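PDB 2NN5: activator of Hsp90 ATPase homologue 1/2-like C-terminal domain-containing protein from Enterococcus faecalis, which is of unknown function but belongs to the AHA1 family, whose namesake activates the Hsp90 ATPase, and can bind magnesium. Local coordinates for residues V103-K115 / L124-T136. Numbering follows the deposited sequence. Where two conformers were deposited one is given.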
# COMPACT_ATOMS: atom_id res chain seq x y z
N VAL A 103 9.71 2.06 -3.29
CA VAL A 103 9.30 3.09 -4.29
C VAL A 103 9.19 4.45 -3.63
O VAL A 103 8.73 4.55 -2.50
CB VAL A 103 7.90 2.72 -4.93
CG1 VAL A 103 7.66 3.58 -6.16
CG2 VAL A 103 7.80 1.26 -5.32
N THR A 104 9.67 5.45 -4.34
CA THR A 104 9.50 6.80 -3.81
C THR A 104 8.02 7.15 -3.83
O THR A 104 7.24 6.78 -4.69
CB THR A 104 10.51 7.84 -4.35
OG1 THR A 104 9.91 9.04 -4.85
CG2 THR A 104 11.57 7.24 -5.22
N TRP A 105 7.60 7.83 -2.77
CA TRP A 105 6.20 8.18 -2.63
C TRP A 105 6.07 9.54 -1.96
O TRP A 105 6.41 9.67 -0.78
CB TRP A 105 5.46 7.13 -1.82
CG TRP A 105 4.00 7.39 -1.78
CD1 TRP A 105 3.28 7.87 -0.72
CD2 TRP A 105 3.09 7.16 -2.83
NE1 TRP A 105 1.95 7.99 -1.07
CE2 TRP A 105 1.80 7.54 -2.37
CE3 TRP A 105 3.22 6.61 -4.12
CZ2 TRP A 105 0.65 7.41 -3.17
CZ3 TRP A 105 2.08 6.48 -4.90
CH2 TRP A 105 0.80 6.90 -4.43
N ASP A 106 5.63 10.55 -2.71
CA ASP A 106 5.51 11.92 -2.14
C ASP A 106 6.99 12.22 -1.72
O ASP A 106 7.96 11.97 -2.48
CB ASP A 106 4.49 11.91 -0.96
CG ASP A 106 3.90 13.29 -0.60
OD1 ASP A 106 4.66 14.17 -0.14
OD2 ASP A 106 2.63 13.46 -0.69
N THR A 107 7.20 12.74 -0.50
CA THR A 107 8.57 13.03 -0.05
C THR A 107 9.17 11.87 0.76
O THR A 107 10.25 11.99 1.32
CB THR A 107 8.57 14.29 0.85
OG1 THR A 107 7.76 14.01 2.00
CG2 THR A 107 8.06 15.58 0.09
N GLY A 108 8.46 10.73 0.82
CA GLY A 108 8.94 9.55 1.54
C GLY A 108 9.06 8.32 0.65
O GLY A 108 9.38 8.43 -0.53
N ILE A 109 8.81 7.16 1.27
CA ILE A 109 9.05 5.84 0.65
C ILE A 109 7.97 4.89 1.05
O ILE A 109 7.49 4.92 2.17
CB ILE A 109 10.35 5.22 1.21
CG1 ILE A 109 11.50 6.18 0.93
CG2 ILE A 109 10.56 3.71 0.72
CD1 ILE A 109 12.01 6.06 -0.51
N ILE A 110 7.55 4.05 0.10
CA ILE A 110 6.73 2.85 0.41
C ILE A 110 7.56 1.62 0.11
O ILE A 110 8.45 1.62 -0.79
CB ILE A 110 5.45 2.83 -0.42
CG1 ILE A 110 5.76 2.82 -1.93
CG2 ILE A 110 4.51 4.01 0.00
CD1 ILE A 110 4.44 2.87 -2.77
N TYR A 111 7.28 0.54 0.84
CA TYR A 111 8.11 -0.69 0.74
C TYR A 111 7.20 -1.90 0.87
O TYR A 111 6.40 -1.97 1.81
CB TYR A 111 9.20 -0.67 1.82
CG TYR A 111 10.25 -1.71 1.64
CD1 TYR A 111 11.31 -1.47 0.78
CD2 TYR A 111 10.20 -2.91 2.34
CE1 TYR A 111 12.33 -2.45 0.61
CE2 TYR A 111 11.19 -3.86 2.20
CZ TYR A 111 12.23 -3.64 1.32
OH TYR A 111 13.21 -4.63 1.26
N PHE A 112 7.32 -2.81 -0.11
CA PHE A 112 6.55 -4.06 -0.15
C PHE A 112 7.53 -5.20 0.08
O PHE A 112 8.50 -5.34 -0.65
CB PHE A 112 5.87 -4.23 -1.51
CG PHE A 112 4.97 -3.09 -1.89
CD1 PHE A 112 3.57 -3.14 -1.63
CD2 PHE A 112 5.48 -1.94 -2.53
CE1 PHE A 112 2.74 -2.06 -2.00
CE2 PHE A 112 4.63 -0.84 -2.86
CZ PHE A 112 3.26 -0.92 -2.58
N ASP A 113 7.23 -6.04 1.05
CA ASP A 113 8.05 -7.21 1.38
C ASP A 113 7.16 -8.45 1.32
O ASP A 113 6.17 -8.57 2.06
CB ASP A 113 8.55 -7.01 2.82
CG ASP A 113 9.65 -7.93 3.19
OD1 ASP A 113 10.03 -8.79 2.37
OD2 ASP A 113 10.17 -7.74 4.33
N LEU A 114 7.47 -9.33 0.37
CA LEU A 114 6.63 -10.50 0.14
C LEU A 114 7.21 -11.66 0.95
O LEU A 114 8.22 -12.19 0.59
CB LEU A 114 6.60 -10.81 -1.37
CG LEU A 114 5.79 -9.85 -2.26
CD1 LEU A 114 6.40 -8.43 -2.43
CD2 LEU A 114 5.54 -10.45 -3.66
N LYS A 115 6.55 -12.00 2.04
CA LYS A 115 7.03 -13.07 2.92
C LYS A 115 6.19 -14.34 2.67
O LYS A 115 4.99 -14.36 2.90
CB LYS A 115 6.94 -12.60 4.38
CG LYS A 115 7.90 -11.44 4.73
CD LYS A 115 7.81 -11.09 6.23
CE LYS A 115 8.63 -9.84 6.60
NZ LYS A 115 8.49 -9.38 8.03
N LEU A 124 2.06 -10.13 2.80
CA LEU A 124 2.61 -8.92 2.18
C LEU A 124 2.77 -7.92 3.32
O LEU A 124 1.77 -7.55 3.93
CB LEU A 124 1.65 -8.40 1.09
CG LEU A 124 2.01 -7.05 0.45
CD1 LEU A 124 3.36 -7.06 -0.26
CD2 LEU A 124 0.96 -6.68 -0.62
N VAL A 125 4.02 -7.54 3.60
CA VAL A 125 4.31 -6.59 4.67
C VAL A 125 4.58 -5.25 3.98
O VAL A 125 5.51 -5.10 3.17
CB VAL A 125 5.48 -7.05 5.56
CG1 VAL A 125 5.69 -6.00 6.70
CG2 VAL A 125 5.13 -8.36 6.17
N PHE A 126 3.74 -4.28 4.28
CA PHE A 126 3.84 -2.93 3.69
C PHE A 126 4.41 -2.00 4.75
O PHE A 126 3.95 -2.02 5.91
CB PHE A 126 2.45 -2.43 3.25
CG PHE A 126 2.43 -1.00 2.75
CD1 PHE A 126 2.71 -0.72 1.40
CD2 PHE A 126 2.12 0.06 3.62
CE1 PHE A 126 2.64 0.58 0.94
CE2 PHE A 126 2.08 1.36 3.15
CZ PHE A 126 2.35 1.62 1.80
N SER A 127 5.40 -1.19 4.39
CA SER A 127 5.86 -0.18 5.34
C SER A 127 6.15 1.13 4.63
O SER A 127 6.29 1.15 3.37
CB SER A 127 7.07 -0.68 6.10
OG SER A 127 8.11 -1.06 5.23
N GLU A 128 6.05 2.24 5.38
CA GLU A 128 6.11 3.55 4.72
C GLU A 128 6.76 4.57 5.64
O GLU A 128 6.54 4.54 6.87
CB GLU A 128 4.68 3.99 4.38
CG GLU A 128 4.58 5.36 3.67
CD GLU A 128 3.16 5.81 3.36
OE1 GLU A 128 2.18 5.24 3.91
OE2 GLU A 128 3.05 6.80 2.60
N SER A 129 7.53 5.48 5.04
CA SER A 129 8.15 6.63 5.76
C SER A 129 7.42 7.87 5.28
O SER A 129 7.36 8.11 4.05
CB SER A 129 9.64 6.75 5.44
OG SER A 129 10.22 7.91 6.05
N LEU A 130 6.90 8.65 6.22
CA LEU A 130 6.18 9.90 5.92
C LEU A 130 6.78 11.07 6.68
O LEU A 130 6.44 11.33 7.84
CB LEU A 130 4.66 9.77 6.27
CG LEU A 130 3.94 8.54 5.69
CD1 LEU A 130 4.03 7.29 6.62
CD2 LEU A 130 2.49 8.91 5.44
N PRO A 131 7.73 11.74 6.04
CA PRO A 131 8.34 12.90 6.69
C PRO A 131 7.34 14.01 6.87
O PRO A 131 6.24 14.00 6.27
CB PRO A 131 9.45 13.30 5.70
CG PRO A 131 9.73 12.06 4.91
CD PRO A 131 8.36 11.44 4.72
N GLU A 132 7.73 14.96 7.72
CA GLU A 132 6.84 16.06 8.10
C GLU A 132 6.45 16.97 6.93
O GLU A 132 5.37 17.60 6.97
CB GLU A 132 7.44 16.87 9.28
CG GLU A 132 6.49 17.86 9.98
CD GLU A 132 6.45 19.22 9.30
OE1 GLU A 132 7.41 19.52 8.55
OE2 GLU A 132 5.46 19.99 9.50
N ASN A 133 7.29 17.00 5.87
CA ASN A 133 6.96 17.79 4.67
C ASN A 133 6.07 17.08 3.63
O ASN A 133 5.84 17.61 2.54
CB ASN A 133 8.24 18.35 4.01
CG ASN A 133 9.10 17.29 3.37
OD1 ASN A 133 10.03 17.62 2.59
ND2 ASN A 133 8.82 16.03 3.65
N PHE A 134 5.52 15.91 4.00
CA PHE A 134 4.57 15.25 3.12
C PHE A 134 3.54 16.24 2.66
O PHE A 134 2.99 17.01 3.46
CB PHE A 134 3.82 14.17 3.89
CG PHE A 134 3.82 12.86 3.23
CD1 PHE A 134 5.02 12.18 3.06
CD2 PHE A 134 2.65 12.28 2.83
CE1 PHE A 134 5.06 10.93 2.49
CE2 PHE A 134 2.67 11.03 2.24
CZ PHE A 134 3.89 10.35 2.10
N THR A 135 3.24 16.20 1.37
CA THR A 135 2.27 17.13 0.80
C THR A 135 0.81 16.79 1.15
O THR A 135 -0.00 17.69 1.36
CB THR A 135 2.49 17.32 -0.72
OG1 THR A 135 2.22 16.11 -1.40
CG2 THR A 135 3.92 17.68 -0.98
N THR A 136 0.48 15.51 1.25
CA THR A 136 -0.87 15.05 1.64
C THR A 136 -0.85 14.92 3.18
O THR A 136 0.15 14.44 3.73
CB THR A 136 -1.10 13.65 1.04
OG1 THR A 136 -1.04 13.72 -0.40
CG2 THR A 136 -2.45 13.05 1.49
O HOH W 1 0.55 11.40 -1.04
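Strands 108-115 and 124-130 run antiparallel, 4.7 Å apart at closest approach, and six backbone hydrogen bonds pair Ile-109 with Ser-129, Tyr-111 with Ser-127 and Asp-113 with Val-125. These hydrogen-bonded pairs put a blend of polar and apolar side chains on one face, where the methylene CB of Tyr-111 packs on Ser-127 OG. Bulky apolar groups fill most of the other face, which helices 48-56 and 138-157 cover. There Phe-126, with CG swung away from its backbone N (chi1 175°), turns its ring edge toward the face of Phe-112, a T-shaped pair with planes at 67°. The Ile-110 methyl CG2 reaches Phe-126 CZ at 3.7 Å, and farther along Leu-124 CD1 lies at the edge of the Phe-112 ring and against Leu-114 CD1. Beyond the strands, the type II' turn 105-108 meets the loop 131-136 through Asp-106. Its OD1 accepts a nearly straight hydrogen bond from Thr-135 N (2.9 Å, 172°) on the syn side and another from Thr-107 N through the anti lone pair; OD2 accepts from Thr-135 OG1 (2.8 Å), which approaches from above the carboxylate plane, while a water links OD2 to Thr-136 OG1. The same side chain lays CB over one face of the Phe-134 ring, 3.7 Å from its centroid, a CH-pi contact, with Leu-130 CD2 over the opposite face. Gly-108 suits its place because a side chain there would run into Ser-129 O, which its CA instead approaches to 3.3 Å. Four donors, water included, probably stabilise the negative charge of Asp-106. The bonds from Thr-135 also tie loop to turn, while apolar packing joins the hairpin to the helices, consistent with the helix-grip (SRPBCC) fold of the AHA1 family.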